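Local coordinates for vacuolar protein-sorting-associated protein 25 (Homo sapiens, PDB 3HTU) that serves as a subunit of the ESCRT-II complex, which is required for multivesicular body formation and sorting of endosomal cargo, and is represented here by its C-terminal winged-helix domain, at residues A50-L53 with R54-A58. Sequence-based numbering, arbitrary orientation.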
loop_
_atom_site.group_PDB
_atom_site.type_symbol
_atom_site.label_atom_id
_atom_site.label_comp_id
_atom_site.label_asym_id
_atom_site.label_seq_id
_atom_site.Cartn_x
_atom_site.Cartn_y
_atom_site.Cartn_z
ATOM N N ALA A 50 -2.231 -10.526 3.357
ATOM C CA ALA A 50 -1.834 -11.174 4.609
ATOM C C ALA A 50 -0.332 -11.079 4.855
ATOM O O ALA A 50 0.101 -10.744 5.953
ATOM C CB ALA A 50 -2.297 -12.622 4.639
ATOM N N THR A 51 0.454 -11.365 3.822
ATOM C CA THR A 51 1.905 -11.350 3.913
ATOM C C THR A 51 2.423 -9.904 3.929
ATOM O O THR A 51 3.391 -9.609 4.618
ATOM C CB THR A 51 2.543 -12.142 2.751
ATOM O OG1 THR A 51 2.059 -13.499 2.762
ATOM C CG2 THR A 51 4.064 -12.158 2.874
ATOM N N LEU A 52 1.762 -9.027 3.171
ATOM C CA LEU A 52 2.053 -7.601 3.154
ATOM C C LEU A 52 1.900 -6.986 4.541
ATOM O O LEU A 52 2.735 -6.192 4.956
ATOM C CB LEU A 52 1.125 -6.882 2.165
ATOM C CG LEU A 52 1.192 -5.358 2.132
ATOM C CD1 LEU A 52 2.503 -4.918 1.496
ATOM C CD2 LEU A 52 -0.022 -4.756 1.400
ATOM N N LEU A 53 0.825 -7.328 5.242
ATOM C CA LEU A 53 0.651 -6.853 6.614
ATOM C C LEU A 53 1.745 -7.311 7.579
ATOM O O LEU A 53 2.173 -6.537 8.440
ATOM C CB LEU A 53 -0.728 -7.196 7.161
ATOM C CG LEU A 53 -1.740 -6.080 6.910
ATOM C CD1 LEU A 53 -3.136 -6.591 7.148
ATOM C CD2 LEU A 53 -1.437 -4.802 7.734
ATOM N N ARG A 54 2.191 -8.561 7.449
ATOM C CA ARG A 54 3.293 -9.055 8.271
ATOM C C ARG A 54 4.632 -8.367 7.916
ATOM O O ARG A 54 5.485 -8.176 8.784
ATOM C CB ARG A 54 3.414 -10.584 8.192
ATOM C CG ARG A 54 2.115 -11.371 8.485
ATOM C CD ARG A 54 1.877 -11.678 9.971
ATOM N NE ARG A 54 0.881 -12.755 10.119
ATOM C CZ ARG A 54 0.443 -13.260 11.274
ATOM N NH1 ARG A 54 0.897 -12.805 12.442
ATOM N NH2 ARG A 54 -0.461 -14.236 11.260
ATOM N N ALA A 55 4.812 -8.019 6.641
ATOM C CA ALA A 55 5.972 -7.253 6.205
ATOM C C ALA A 55 5.938 -5.877 6.875
ATOM O O ALA A 55 6.947 -5.416 7.410
ATOM C CB ALA A 55 5.980 -7.090 4.695
ATOM N N LEU A 56 4.766 -5.256 6.840
ATOM C CA LEU A 56 4.557 -3.921 7.390
ATOM C C LEU A 56 4.672 -3.889 8.913
ATOM O O LEU A 56 5.117 -2.888 9.480
ATOM C CB LEU A 56 3.189 -3.399 6.959
ATOM C CG LEU A 56 3.050 -2.491 5.726
ATOM C CD1 LEU A 56 4.245 -2.459 4.802
ATOM C CD2 LEU A 56 1.828 -2.797 4.967
ATOM N N GLN A 57 4.263 -4.985 9.560
ATOM C CA GLN A 57 4.361 -5.134 11.020
ATOM C C GLN A 57 5.821 -5.193 11.481
ATOM O O GLN A 57 6.171 -4.596 12.500
ATOM C CB GLN A 57 3.550 -6.354 11.514
ATOM C CG GLN A 57 2.008 -6.126 11.531
ATOM C CD GLN A 57 1.174 -7.404 11.487
ATOM O OE1 GLN A 57 1.688 -8.528 11.626
ATOM N NE2 GLN A 57 -0.127 -7.235 11.287
ATOM N N ALA A 58 6.670 -5.903 10.730
ATOM C CA ALA A 58 8.101 -5.924 11.002
ATOM C C ALA A 58 8.713 -4.531 10.847
ATOM O O ALA A 58 9.528 -4.121 11.675
ATOM C CB ALA A 58 8.824 -6.936 10.105
#
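Gln57 N donates to Leu53 O at 2.8 Å, with an N-H...O angle of 143°. One residue earlier, Leu56 N reaches Leu52 O at 2.9 Å. Ala55 N bonds Thr51 O at the same length, 2.9 Å. The first bond of the series is weak: Arg54 N lies 3.4 Å from Ala50 O. These i to i+4 bonds join successive turns within helix 49-61. The side chain of Thr51 turns back along the chain, where its OG1 is hydrogen-bonded to Asp48.

The Gln57 side chain leaves its backbone with CG beside the backbone N, chi1 -75°, and runs on extended beyond it. This brings CG to 3.1 Å from Leu53 O, the same carbonyl oxygen that takes the Gln57 N-H. The amide carbon CD of Gln57 also lies beside Leu53 O, at 3.3 Å, while NE2 is only loosely near Leu53 CB. Shortening Gln57 to an alanine here would remove CG and the amide, and would probably leave Leu53 O less shielded on that side.

The domain is a winged helix, in which helix 49-61 packs against helices 7-19 and 30-35 and strand 65-68. Leu52 and Leu56 are buried one turn apart on the inner side of helix 49-61. CG of Leu52, anti to its own N (chi1 174°), meets CD2 of Leu56 at 3.9 Å, and the two side chains cross at a slant. Both also touch Leu30, while Leu52 adds Ile14, Leu56 adds Ile67, and the buried Ala55 packs on Trp10 of helix 7-19.

Arg54 lies on an exposed side. Its CG passes 3.3 Å from Ala50 O, and the rest of the chain leads away from residues 50-53.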